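Local coordinates for protein Cfl (Pectobacterium brasiliense, PDB 7A9J) that probably activates carboxylic acids as an ATP-dependent, AMP-binding ligase and binds 6-ethyl-1-oxo-indene-4-carboxylic acid in its pocket, at residues L300-T305 against E324-H329; P276-G281 against E304-A309; N285-I290 against T316-K321; I217-P222 against K252-L257. The protein carries 1 engineered substitution. All coordinates share one frame; numbering follows the deposited sequence.

Interaction 1 (L300-T305 against E324-H329); sequences LDLSET and ECFGSH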
loop_
_atom_site.group_PDB
_atom_site.type_symbol
_atom_site.label_atom_id
_atom_site.label_comp_id
_atom_site.label_asym_id
_atom_site.label_seq_id
_atom_site.Cartn_x
_atom_site.Cartn_y
_atom_site.Cartn_z
ATOM N N LEU A 300 -7.946 22.204 6.376
ATOM C CA LEU A 300 -6.670 21.558 6.594
ATOM C C LEU A 300 -5.714 21.987 5.486
ATOM O O LEU A 300 -6.041 21.881 4.296
ATOM C CB LEU A 300 -6.868 20.046 6.608
ATOM C CG LEU A 300 -5.631 19.169 6.587
ATOM C CD1 LEU A 300 -4.901 19.322 7.889
ATOM C CD2 LEU A 300 -6.097 17.748 6.381
ATOM N N ASP A 301 -4.528 22.437 5.884
ATOM C CA ASP A 301 -3.489 22.912 4.969
ATOM C C ASP A 301 -2.494 21.782 4.697
ATOM O O ASP A 301 -1.583 21.533 5.498
ATOM C CB ASP A 301 -2.781 24.125 5.565
ATOM C CG ASP A 301 -1.689 24.686 4.653
ATOM O OD1 ASP A 301 -1.551 24.217 3.513
ATOM O OD2 ASP A 301 -0.958 25.600 5.092
ATOM N N LEU A 302 -2.659 21.122 3.554
ATOM C CA LEU A 302 -1.743 20.088 3.095
ATOM C C LEU A 302 -0.819 20.586 1.994
ATOM O O LEU A 302 -0.153 19.764 1.351
ATOM C CB LEU A 302 -2.501 18.855 2.588
ATOM C CG LEU A 302 -3.355 18.128 3.637
ATOM C CD1 LEU A 302 -3.890 16.872 2.972
ATOM C CD2 LEU A 302 -2.439 17.806 4.836
ATOM N N SER A 303 -0.736 21.914 1.786
ATOM C CA SER A 303 0.023 22.441 0.646
ATOM C C SER A 303 1.519 22.139 0.753
ATOM O O SER A 303 2.175 21.934 -0.276
ATOM C CB SER A 303 -0.211 23.961 0.497
ATOM O OG SER A 303 0.164 24.642 1.678
ATOM N N GLU A 304 2.078 22.118 1.963
ATOM C CA GLU A 304 3.485 21.781 2.182
ATOM C C GLU A 304 3.715 20.291 2.451
ATOM O O GLU A 304 4.864 19.879 2.648
ATOM C CB GLU A 304 4.055 22.571 3.355
ATOM C CG GLU A 304 4.197 24.076 3.130
ATOM C CD GLU A 304 5.285 24.397 2.122
ATOM O OE1 GLU A 304 5.111 25.367 1.356
ATOM O OE2 GLU A 304 6.316 23.677 2.091
ATOM N N THR A 305 2.657 19.493 2.504
ATOM C CA THR A 305 2.762 18.086 2.874
ATOM C C THR A 305 2.901 17.222 1.632
ATOM O O THR A 305 2.206 17.435 0.630
ATOM C CB THR A 305 1.528 17.648 3.662
ATOM O OG1 THR A 305 1.319 18.559 4.760
ATOM C CG2 THR A 305 1.700 16.178 4.203
ATOM N N GLU A 324 -6.909 20.310 -6.545
ATOM C CA GLU A 324 -7.974 21.306 -6.450
ATOM C C GLU A 324 -8.290 21.586 -4.993
ATOM O O GLU A 324 -8.478 22.737 -4.587
ATOM C CB GLU A 324 -9.239 20.824 -7.156
ATOM C CG GLU A 324 -9.088 20.399 -8.616
ATOM C CD GLU A 324 -9.111 21.551 -9.597
ATOM O OE1 GLU A 324 -9.335 22.705 -9.164
ATOM O OE2 GLU A 324 -8.911 21.293 -10.807
ATOM N N CYS A 325 -8.317 20.535 -4.193
ATOM C CA CYS A 325 -8.767 20.666 -2.822
ATOM C C CYS A 325 -7.687 21.266 -1.930
ATOM O O CYS A 325 -7.969 22.159 -1.126
ATOM C CB CYS A 325 -9.208 19.298 -2.310
ATOM S SG CYS A 325 -9.896 19.342 -0.625
ATOM N N PHE A 326 -6.445 20.795 -2.035
ATOM C CA PHE A 326 -5.432 21.232 -1.095
ATOM C C PHE A 326 -4.278 22.011 -1.698
ATOM O O PHE A 326 -3.433 22.498 -0.939
ATOM C CB PHE A 326 -4.845 20.013 -0.370
ATOM C CG PHE A 326 -5.863 19.277 0.422
ATOM C CD1 PHE A 326 -6.312 19.797 1.624
ATOM C CD2 PHE A 326 -6.381 18.070 -0.034
ATOM C CE1 PHE A 326 -7.267 19.118 2.368
ATOM C CE2 PHE A 326 -7.338 17.393 0.694
ATOM C CZ PHE A 326 -7.784 17.921 1.887
ATOM N N GLY A 327 -4.181 22.107 -3.021
ATOM C CA GLY A 327 -2.969 22.666 -3.592
ATOM C C GLY A 327 -1.724 21.843 -3.331
ATOM O O GLY A 327 -0.613 22.383 -3.369
ATOM N N SER A 328 -1.878 20.558 -3.023
ATOM C CA SER A 328 -0.758 19.666 -2.759
ATOM C C SER A 328 -0.594 18.792 -3.995
ATOM O O SER A 328 -1.564 18.534 -4.718
ATOM C CB SER A 328 -1.021 18.820 -1.498
ATOM O OG SER A 328 0.039 17.913 -1.131
ATOM N N HIS A 329 0.634 18.322 -4.226
ATOM C CA HIS A 329 1.006 17.688 -5.495
ATOM C C HIS A 329 1.167 16.207 -5.213
ATOM O O HIS A 329 2.208 15.777 -4.696
ATOM C CB HIS A 329 2.280 18.299 -6.036
ATOM C CG HIS A 329 2.215 19.794 -6.148
ATOM N ND1 HIS A 329 1.917 20.433 -7.328
ATOM C CD2 HIS A 329 2.369 20.776 -5.212
ATOM C CE1 HIS A 329 1.914 21.741 -7.134
ATOM N NE2 HIS A 329 2.197 21.977 -5.861
HETATM O O HOH W 1 -4.226 22.443 1.585
HETATM O O HOH W 2 2.924 18.524 -2.295
#

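Interaction 2 (P276-G281 against E304-A309); sequences PAWIAG and ETVCVA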
loop_
_atom_site.group_PDB
_atom_site.type_symbol
_atom_site.label_atom_id
_atom_site.label_comp_id
_atom_site.label_asym_id
_atom_site.label_seq_id
_atom_site.Cartn_x
_atom_site.Cartn_y
_atom_site.Cartn_z
ATOM N N PRO A 276 2.038 15.960 10.054
ATOM C CA PRO A 276 3.151 15.209 9.487
ATOM C C PRO A 276 3.661 15.882 8.208
ATOM O O PRO A 276 2.951 16.642 7.537
ATOM C CB PRO A 276 2.538 13.837 9.190
ATOM C CG PRO A 276 1.073 14.137 8.969
ATOM C CD PRO A 276 0.751 15.238 9.919
ATOM N N ALA A 277 4.920 15.619 7.888
ATOM C CA ALA A 277 5.542 16.177 6.690
ATOM C C ALA A 277 5.271 15.325 5.465
ATOM O O ALA A 277 5.428 15.821 4.336
ATOM C CB ALA A 277 7.064 16.280 6.858
ATOM N N TRP A 278 4.869 14.066 5.666
ATOM C CA TRP A 278 4.778 13.099 4.579
ATOM C C TRP A 278 3.719 12.096 4.980
ATOM O O TRP A 278 3.711 11.649 6.141
ATOM C CB TRP A 278 6.138 12.440 4.376
ATOM C CG TRP A 278 6.248 11.499 3.183
ATOM C CD1 TRP A 278 6.790 11.801 1.970
ATOM C CD2 TRP A 278 5.977 10.109 3.176
ATOM N NE1 TRP A 278 6.844 10.673 1.190
ATOM C CE2 TRP A 278 6.325 9.622 1.907
ATOM C CE3 TRP A 278 5.425 9.221 4.135
ATOM C CZ2 TRP A 278 6.184 8.283 1.541
ATOM C CZ3 TRP A 278 5.258 7.875 3.772
ATOM C CH2 TRP A 278 5.662 7.410 2.489
ATOM N N ILE A 279 2.805 11.765 4.055
ATOM C CA ILE A 279 1.693 10.878 4.367
ATOM C C ILE A 279 1.610 9.856 3.237
ATOM O O ILE A 279 1.369 10.233 2.072
ATOM C CB ILE A 279 0.358 11.636 4.437
ATOM C CG1 ILE A 279 0.448 12.794 5.445
ATOM C CG2 ILE A 279 -0.768 10.670 4.771
ATOM C CD1 ILE A 279 -0.853 13.623 5.473
ATOM N N ALA A 280 1.706 8.583 3.583
ATOM C CA ALA A 280 1.358 7.515 2.649
ATOM C C ALA A 280 -0.047 7.002 2.928
ATOM O O ALA A 280 -0.511 6.978 4.063
ATOM C CB ALA A 280 2.376 6.360 2.751
ATOM N N GLY A 281 -0.749 6.575 1.864
ATOM C CA GLY A 281 -2.089 6.037 2.097
ATOM C C GLY A 281 -2.573 5.352 0.828
ATOM O O GLY A 281 -1.928 5.417 -0.220
ATOM N N GLU A 304 2.078 22.118 1.963
ATOM C CA GLU A 304 3.485 21.781 2.182
ATOM C C GLU A 304 3.715 20.291 2.451
ATOM O O GLU A 304 4.864 19.879 2.648
ATOM C CB GLU A 304 4.055 22.571 3.355
ATOM C CG GLU A 304 4.197 24.076 3.130
ATOM C CD GLU A 304 5.285 24.397 2.122
ATOM O OE1 GLU A 304 5.111 25.367 1.356
ATOM O OE2 GLU A 304 6.316 23.677 2.091
ATOM N N THR A 305 2.657 19.493 2.504
ATOM C CA THR A 305 2.762 18.086 2.874
ATOM C C THR A 305 2.901 17.222 1.632
ATOM O O THR A 305 2.206 17.435 0.630
ATOM C CB THR A 305 1.528 17.648 3.662
ATOM O OG1 THR A 305 1.319 18.559 4.760
ATOM C CG2 THR A 305 1.700 16.178 4.203
ATOM N N VAL A 306 3.799 16.254 1.692
ATOM C CA VAL A 306 4.039 15.369 0.549
ATOM C C VAL A 306 3.187 14.139 0.778
ATOM O O VAL A 306 3.357 13.448 1.779
ATOM C CB VAL A 306 5.525 14.987 0.422
ATOM C CG1 VAL A 306 5.729 13.925 -0.693
ATOM C CG2 VAL A 306 6.348 16.216 0.092
ATOM N N CYS A 307 2.251 13.873 -0.128
ATOM C CA CYS A 307 1.340 12.735 0.014
ATOM C C CYS A 307 1.587 11.709 -1.087
ATOM O O CYS A 307 1.735 12.077 -2.256
ATOM C CB CYS A 307 -0.125 13.209 -0.064
ATOM S SG CYS A 307 -0.456 14.336 1.362
ATOM N N VAL A 308 1.608 10.431 -0.717
ATOM C CA VAL A 308 1.965 9.341 -1.623
ATOM C C VAL A 308 0.828 8.327 -1.604
ATOM O O VAL A 308 0.633 7.626 -0.601
ATOM C CB VAL A 308 3.298 8.672 -1.250
ATOM C CG1 VAL A 308 3.570 7.506 -2.222
ATOM C CG2 VAL A 308 4.481 9.694 -1.249
ATOM N N ALA A 309 0.141 8.173 -2.747
ATOM C CA ALA A 309 -0.951 7.211 -2.870
ATOM C C ALA A 309 -0.353 5.897 -3.362
ATOM O O ALA A 309 0.316 5.867 -4.396
ATOM C CB ALA A 309 -2.013 7.707 -3.895
HETATM O O HOH W 3 0.390 17.312 7.090
HETATM O O HOH W 4 6.963 17.901 3.405
#

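Interaction 3 (N285-I290 against T316-K321); sequences NFHKII and TELSQK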
loop_
_atom_site.group_PDB
_atom_site.type_symbol
_atom_site.label_atom_id
_atom_site.label_comp_id
_atom_site.label_asym_id
_atom_site.label_seq_id
_atom_site.Cartn_x
_atom_site.Cartn_y
_atom_site.Cartn_z
ATOM N N ASN A 285 -7.857 6.369 1.137
ATOM C CA ASN A 285 -7.495 7.261 2.249
ATOM C C ASN A 285 -7.589 8.712 1.809
ATOM O O ASN A 285 -8.195 9.542 2.485
ATOM C CB ASN A 285 -6.061 6.993 2.740
ATOM C CG ASN A 285 -5.941 5.794 3.659
ATOM O OD1 ASN A 285 -5.115 4.920 3.435
ATOM N ND2 ASN A 285 -6.753 5.753 4.721
ATOM N N PHE A 286 -6.985 9.035 0.653
ATOM C CA PHE A 286 -6.938 10.433 0.263
ATOM C C PHE A 286 -8.280 10.949 -0.231
ATOM O O PHE A 286 -8.611 12.121 -0.016
ATOM C CB PHE A 286 -5.845 10.602 -0.782
ATOM C CG PHE A 286 -4.485 10.423 -0.192
ATOM C CD1 PHE A 286 -4.015 11.334 0.735
ATOM C CD2 PHE A 286 -3.719 9.308 -0.495
ATOM C CE1 PHE A 286 -2.768 11.186 1.306
ATOM C CE2 PHE A 286 -2.461 9.135 0.076
ATOM C CZ PHE A 286 -1.964 10.083 0.982
ATOM N N HIS A 287 -9.060 10.096 -0.884
ATOM C CA HIS A 287 -10.429 10.470 -1.255
ATOM C C HIS A 287 -11.231 10.881 -0.030
ATOM O O HIS A 287 -11.986 11.865 -0.063
ATOM C CB HIS A 287 -11.106 9.295 -1.958
ATOM C CG HIS A 287 -10.909 9.279 -3.442
ATOM N ND1 HIS A 287 -10.316 8.219 -4.103
ATOM C CD2 HIS A 287 -11.208 10.193 -4.397
ATOM C CE1 HIS A 287 -10.244 8.490 -5.397
ATOM N NE2 HIS A 287 -10.782 9.679 -5.603
ATOM N N LYS A 288 -11.082 10.126 1.065
ATOM C CA LYS A 288 -11.784 10.461 2.299
ATOM C C LYS A 288 -11.304 11.786 2.862
ATOM O O LYS A 288 -12.108 12.594 3.339
ATOM C CB LYS A 288 -11.581 9.369 3.336
ATOM C CG LYS A 288 -12.105 8.011 2.885
ATOM C CD LYS A 288 -11.493 6.864 3.699
ATOM C CE LYS A 288 -12.448 6.391 4.777
ATOM N NZ LYS A 288 -12.887 4.985 4.531
ATOM N N ILE A 289 -9.995 12.031 2.801
ATOM C CA ILE A 289 -9.473 13.294 3.292
ATOM C C ILE A 289 -10.076 14.459 2.495
ATOM O O ILE A 289 -10.505 15.474 3.065
ATOM C CB ILE A 289 -7.939 13.222 3.253
ATOM C CG1 ILE A 289 -7.501 12.302 4.429
ATOM C CG2 ILE A 289 -7.318 14.586 3.428
ATOM C CD1 ILE A 289 -6.052 11.904 4.393
ATOM N N ILE A 290 -10.192 14.282 1.183
ATOM C CA ILE A 290 -10.798 15.293 0.320
ATOM C C ILE A 290 -12.251 15.502 0.705
ATOM O O ILE A 290 -12.730 16.639 0.822
ATOM C CB ILE A 290 -10.673 14.868 -1.152
ATOM C CG1 ILE A 290 -9.197 14.870 -1.578
ATOM C CG2 ILE A 290 -11.605 15.722 -2.080
ATOM C CD1 ILE A 290 -8.956 14.151 -2.895
ATOM N N THR A 316 -4.028 9.182 -11.318
ATOM C CA THR A 316 -4.026 10.472 -11.979
ATOM C C THR A 316 -5.302 11.262 -11.700
ATOM O O THR A 316 -5.243 12.481 -11.529
ATOM C CB THR A 316 -3.807 10.255 -13.504
ATOM O OG1 THR A 316 -2.479 9.678 -13.687
ATOM C CG2 THR A 316 -3.976 11.577 -14.299
ATOM N N GLU A 317 -6.488 10.632 -11.735
ATOM C CA GLU A 317 -7.691 11.423 -11.482
ATOM C C GLU A 317 -7.721 11.923 -10.036
ATOM O O GLU A 317 -8.125 13.065 -9.758
ATOM C CB GLU A 317 -8.945 10.596 -11.788
ATOM C CG GLU A 317 -10.210 11.228 -11.333
ATOM C CD GLU A 317 -11.381 10.246 -11.380
ATOM O OE1 GLU A 317 -12.048 10.054 -10.337
ATOM O OE2 GLU A 317 -11.611 9.648 -12.461
ATOM N N LEU A 318 -7.316 11.072 -9.115
ATOM C CA LEU A 318 -7.230 11.495 -7.718
ATOM C C LEU A 318 -6.288 12.704 -7.564
ATOM O O LEU A 318 -6.576 13.643 -6.815
ATOM C CB LEU A 318 -6.734 10.314 -6.894
ATOM C CG LEU A 318 -6.360 10.580 -5.417
ATOM C CD1 LEU A 318 -7.477 11.265 -4.705
ATOM C CD2 LEU A 318 -6.047 9.245 -4.800
ATOM N N SER A 319 -5.165 12.715 -8.291
ATOM C CA SER A 319 -4.216 13.828 -8.126
ATOM C C SER A 319 -4.844 15.155 -8.533
ATOM O O SER A 319 -4.549 16.201 -7.935
ATOM C CB SER A 319 -2.937 13.558 -8.928
ATOM O OG SER A 319 -3.130 13.956 -10.286
ATOM N N GLN A 320 -5.703 15.137 -9.571
ATOM C CA GLN A 320 -6.402 16.347 -9.977
ATOM C C GLN A 320 -7.323 16.848 -8.861
ATOM O O GLN A 320 -7.296 18.033 -8.497
ATOM C CB GLN A 320 -7.201 16.075 -11.274
ATOM C CG GLN A 320 -6.255 15.497 -12.423
ATOM C CD GLN A 320 -6.964 14.871 -13.660
ATOM O OE1 GLN A 320 -8.190 14.908 -13.804
ATOM N NE2 GLN A 320 -6.158 14.293 -14.556
ATOM N N LYS A 321 -8.148 15.950 -8.306
ATOM C CA LYS A 321 -9.029 16.343 -7.203
ATOM C C LYS A 321 -8.225 16.800 -5.994
ATOM O O LYS A 321 -8.618 17.736 -5.285
ATOM C CB LYS A 321 -9.924 15.172 -6.811
ATOM C CG LYS A 321 -10.691 14.588 -7.993
ATOM C CD LYS A 321 -11.343 13.257 -7.652
ATOM C CE LYS A 321 -12.706 13.490 -7.022
ATOM N NZ LYS A 321 -13.422 12.220 -6.741
#

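Interaction 4 (I217-P222 against K252-L257); sequences INPRLP and KGYSVL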
loop_
_atom_site.group_PDB
_atom_site.type_symbol
_atom_site.label_atom_id
_atom_site.label_comp_id
_atom_site.label_asym_id
_atom_site.label_seq_id
_atom_site.Cartn_x
_atom_site.Cartn_y
_atom_site.Cartn_z
ATOM N N ILE A 217 10.490 8.407 -0.217
ATOM C CA ILE A 217 10.085 9.205 0.940
ATOM C C ILE A 217 10.865 10.509 0.890
ATOM O O ILE A 217 12.038 10.554 1.319
ATOM C CB ILE A 217 10.363 8.493 2.266
ATOM C CG1 ILE A 217 9.721 7.107 2.287
ATOM C CG2 ILE A 217 9.855 9.431 3.463
ATOM C CD1 ILE A 217 9.975 6.358 3.588
ATOM N N ASN A 218 10.205 11.573 0.449
ATOM C CA ASN A 218 10.884 12.827 0.105
ATOM C C ASN A 218 10.076 13.985 0.672
ATOM O O ASN A 218 9.485 14.783 -0.061
ATOM C CB ASN A 218 11.079 12.939 -1.423
ATOM C CG ASN A 218 11.849 11.810 -1.974
ATOM O OD1 ASN A 218 13.035 11.666 -1.678
ATOM N ND2 ASN A 218 11.207 10.990 -2.845
ATOM N N PRO A 219 10.104 14.159 2.004
ATOM C CA PRO A 219 9.464 15.342 2.594
ATOM C C PRO A 219 10.154 16.602 2.101
ATOM O O PRO A 219 11.346 16.603 1.788
ATOM C CB PRO A 219 9.688 15.167 4.122
ATOM C CG PRO A 219 10.770 14.108 4.262
ATOM C CD PRO A 219 10.870 13.344 2.971
ATOM N N ARG A 220 9.448 17.714 2.188
ATOM C CA ARG A 220 10.099 18.961 1.815
ATOM C C ARG A 220 11.003 19.458 2.932
ATOM O O ARG A 220 10.915 19.022 4.079
ATOM C CB ARG A 220 9.075 20.041 1.474
ATOM C CG ARG A 220 8.115 19.662 0.316
ATOM C CD ARG A 220 7.252 20.874 -0.004
ATOM N NE ARG A 220 6.562 20.800 -1.276
ATOM C CZ ARG A 220 5.864 21.814 -1.779
ATOM N NH1 ARG A 220 5.799 22.948 -1.094
ATOM N NH2 ARG A 220 5.245 21.709 -2.955
ATOM N N LEU A 221 11.918 20.337 2.557
ATOM C CA LEU A 221 12.750 21.023 3.531
ATOM C C LEU A 221 11.852 21.847 4.457
ATOM O O LEU A 221 11.034 22.636 3.967
ATOM C CB LEU A 221 13.753 21.926 2.798
ATOM C CG LEU A 221 14.818 22.643 3.608
ATOM C CD1 LEU A 221 15.801 21.642 4.212
ATOM C CD2 LEU A 221 15.562 23.766 2.824
ATOM N N PRO A 222 11.937 21.672 5.775
ATOM C CA PRO A 222 11.116 22.492 6.678
ATOM C C PRO A 222 11.525 23.952 6.611
ATOM O O PRO A 222 12.628 24.297 6.190
ATOM C CB PRO A 222 11.380 21.905 8.074
ATOM C CG PRO A 222 12.562 21.011 7.928
ATOM C CD PRO A 222 12.620 20.575 6.480
ATOM N N LYS A 252 16.467 6.950 7.416
ATOM C CA LYS A 252 16.787 8.319 6.986
ATOM C C LYS A 252 16.799 9.316 8.146
ATOM O O LYS A 252 17.062 10.512 7.924
ATOM C CB LYS A 252 15.749 8.729 5.922
ATOM C CG LYS A 252 15.908 7.908 4.637
ATOM C CD LYS A 252 14.949 8.335 3.436
ATOM C CE LYS A 252 15.475 9.586 2.830
ATOM N NZ LYS A 252 14.718 9.831 1.662
ATOM N N GLY A 253 16.529 8.862 9.364
ATOM C CA GLY A 253 16.528 9.719 10.545
ATOM C C GLY A 253 15.262 10.517 10.763
ATOM O O GLY A 253 15.255 11.414 11.628
ATOM N N TYR A 254 14.185 10.199 10.044
ATOM C CA TYR A 254 12.904 10.849 10.265
ATOM C C TYR A 254 12.177 10.200 11.423
ATOM O O TYR A 254 12.441 9.043 11.764
ATOM C CB TYR A 254 12.042 10.696 9.005
ATOM C CG TYR A 254 12.656 11.209 7.715
ATOM C CD1 TYR A 254 13.604 12.217 7.737
ATOM C CD2 TYR A 254 12.219 10.688 6.465
ATOM C CE1 TYR A 254 14.160 12.699 6.544
ATOM C CE2 TYR A 254 12.781 11.141 5.258
ATOM C CZ TYR A 254 13.723 12.169 5.326
ATOM O OH TYR A 254 14.294 12.661 4.171
ATOM N N SER A 255 11.260 10.946 12.057
ATOM C CA SER A 255 10.394 10.283 13.013
ATOM C C SER A 255 9.218 9.686 12.267
ATOM O O SER A 255 8.902 10.079 11.143
ATOM C CB SER A 255 9.881 11.215 14.114
ATOM O OG SER A 255 9.097 12.246 13.548
ATOM N N VAL A 256 8.576 8.715 12.901
ATOM C CA VAL A 256 7.400 8.058 12.346
ATOM C C VAL A 256 6.238 8.348 13.287
ATOM O O VAL A 256 6.338 8.147 14.508
ATOM C CB VAL A 256 7.611 6.539 12.195
ATOM C CG1 VAL A 256 6.289 5.821 11.783
ATOM C CG2 VAL A 256 8.751 6.247 11.212
ATOM N N LEU A 257 5.142 8.808 12.722
ATOM C CA LEU A 257 3.904 9.076 13.450
ATOM C C LEU A 257 3.008 7.871 13.329
ATOM O O LEU A 257 2.703 7.456 12.206
ATOM C CB LEU A 257 3.198 10.308 12.879
ATOM C CG LEU A 257 1.783 10.582 13.417
ATOM C CD1 LEU A 257 1.797 10.967 14.935
ATOM C CD2 LEU A 257 1.178 11.748 12.539
HETATM O O HOH W 5 14.731 9.988 -1.236
#

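Interaction 1 (L300-T305 against E324-H329)
Ser-328 OG sits between two backbone carbonyls of the facing loop, 2.8 Å from Thr-305 O and 3.1 Å from Leu-302 O. Both hydrogen bonds are weak, and the single hydroxyl proton may serve either acceptor. With OG anti to the serine's own backbone N (chi1 -179°), the hydroxyl reaches across to the type I beta turn from Leu-302 to Thr-305, a turn closed by Thr-305 N giving a 3.0 Å hydrogen bond to Leu-302 O. A water donates to Thr-305 O and accepts from His-329 N, adding a second link beside it.

The arrangement illustrates how the loop leading into strand 306-311 is fastened to the C-terminal end of helix 316-326, where Gly-327 leaves the helical path with positive phi. Overlapping the start of the turn, Asp-301 OD1 accepts from Ser-303 N at 3.0 Å, forming an Asx turn.

The apolar half of the contact belongs to the Phe-326 ring. Leu-302 CD1 lies over the middle of one face, 3.9 Å from the centroid and 4° off the normal, a clear CH-pi contact, while Cys-325 SG covers the other face nearer the rim. Leu-300 O comes up at the ring edge, 3.4 Å from Phe-326 CD1. A second water, also at that edge, takes a hydrogen bond from Leu-302 N and donates to Phe-326 O at 2.6 Å, satisfying a carbonyl at the end of the helix. Ile-289 and Ile-290 of helix 283-294 pack against the same phenylalanine.

Interaction 2 (P276-G281 against E304-A309)
Trp-278 has its CG anti to the backbone N (chi1 -174°), with chi2 near 100°, and this carries the indole across the neighbouring strand to Val-306 and Val-308. Each valine offers a different branch. Val-306 CG1 meets the pyrrole end at CD1 and NE1, coming within 3.6 Å of Trp-278 CD1, whereas Val-308 uses CG2, the branch anti to its carbonyl carbon, which lies 3.5 Å from Trp-278 NE1 and also touches the benzo carbon CZ2. Both methyls approach the ring system at a slant.

On the other face of the sheet Ile-279 and Cys-307 lie side by side, with the methyl of Thr-305 next to Ile-279. Ile-279 CG1 and CD1 both reach Thr-305 CG2, CG1 at 3.8 Å, and the sulfur of Cys-307 lies beside Ile-279 CB. Phe-286 of helix 283-294 covers this face.

Four backbone hydrogen bonds hold the strands together. Val-306 N gives a nearly straight bond to Ala-277 O, 3.1 Å long; Ile-279 N then binds Val-306 O, Val-308 N binds Ile-279 O at 2.8 Å, and Gly-281 N binds Val-308 O. Before the strands begin, one water donates to both Ala-277 O and Glu-304 O, and another joins Pro-276 O to Thr-305 OG1.

The alternation of partners is that of a parallel pair, its strand directions only 14° apart. Here it joins the two strands of a beta-alpha-beta unit whose helix is 283-294, and strand 306-311 runs on to Gly-310 and Gly-311 of the bound acid's pocket.

Interaction 3 (N285-I290 against T316-K321)
Lys-321 leans its side chain across the groove between two neighbouring helices, starting at CB, which stands 4.2 Å from Ile-290 CD1. Helix 283-294 is the helix of the beta-alpha-beta unit formed with strands 278-281 and 306-311; helix 316-326 follows the unit's second strand and packs beside it. Over the segments described they run in nearly the same direction, their axes 10.6 Å apart and crossing at 24°. With chi2 extended, CG and CD run on outward, and CD passes 4.2 Å from His-287 NE2. The bend at chi3 (86°) then turns CE and NZ. NZ stands obliquely to the imidazole, 3.8 Å from both His-287 CD2 and NE2, with no hydrogen bond across the segments, and the two side chains cross at about a right angle.

Deeper in the groove the contact is apolar, a worked example of how one leucine settles among three side chains spaced about one turn apart, Phe-286, His-287 and Ile-290. Leu-318 puts its CG anti to the backbone N, and from there its branches divide the work. CD2 reaches Phe-286 CB at 4.2 Å. CD1 meets Ile-290 CD1 at 3.7 Å, a methyl-to-methyl contact.

Other side chains extend this seam. Phe-286 meets Phe-322 edge to face, and Ile-290 also touches Phe-322 and Phe-326 of the second helix. On the side turned from the groove, Gln-320 bonds Gln-446. At the histidine, Leu-318 CD1 stands over the ring centre, 3.8 Å from the centroid and 12° off the normal.

Interaction 4 (I217-P222 against K252-L257)
This is a surface contact, part polar and part apolar, between the loop that leaves helix 203-214 and the short turn joining helix 240-251 to strand 255-257. One lysine supplies its polar half. Lys-252 NZ donates to Ile-217 O over 2.8 Å, the carbonyl being met at a C=O...donor angle of 159° with the amine tilted 16° from its plane. A bend at chi3 (76°) turns CE and brings NZ to Ile-217 O. The same nitrogen also bonds Lys-214 O, so a single ammonium group holds two carbonyls where helix 203-214 gives way to loop; its positive charge would probably suit that end of a helix.

The apolar half is Tyr-254, whose ring meets the loop in two ways. Ile-217 CG2 comes in at the ring edge, close to its plane, 3.8 Å from Tyr-254 CE2. Pro-219 comes from the loop to meet the tyrosine, oblique to the ring, its CG 3.7 Å from Tyr-254 CZ and its CD equally near Tyr-254 OH. Over the centre of one face lies Lys-252 CB, 3.9 Å above the plane, so the lysine that bonds the loop also flanks the tyrosine. Ile-217 is buried further by Ile-245 and Ala-248 of helix 240-251, and Pro-219 rests on Pro-229 and Ala-277.

Between Lys-252 and Tyr-254 stands Gly-253, with positive phi. It completes a Schellman motif, the common C-terminal ending of an alpha-helix, on helix 240-251, whose opposite end contributes Pro-240, Trp-241 and Leu-244 to the pocket of the bound acid.

From the N terminus, interaction 4 closes first, tying the loop after helix 203-214 to the end of helix 240-251 before any other contact begins. The remaining three interlock. Interaction 2 opens at 276-281 and closes at 304-309; interaction 3 opens inside it, at 285-290, and closes beyond it, at 316-321, so the two cross. Interaction 1 opens at 300-305, sharing Glu-304 and Thr-305 with interaction 2, and crosses interaction 3 before closing at 324-329. Interactions 1 and 3 share helix 316-326, so the loop before strand 306-311 and helix 283-294 are tied to the same helix. A long, weak ion pair from Arg-220 to Glu-304 links interaction 4 to this group.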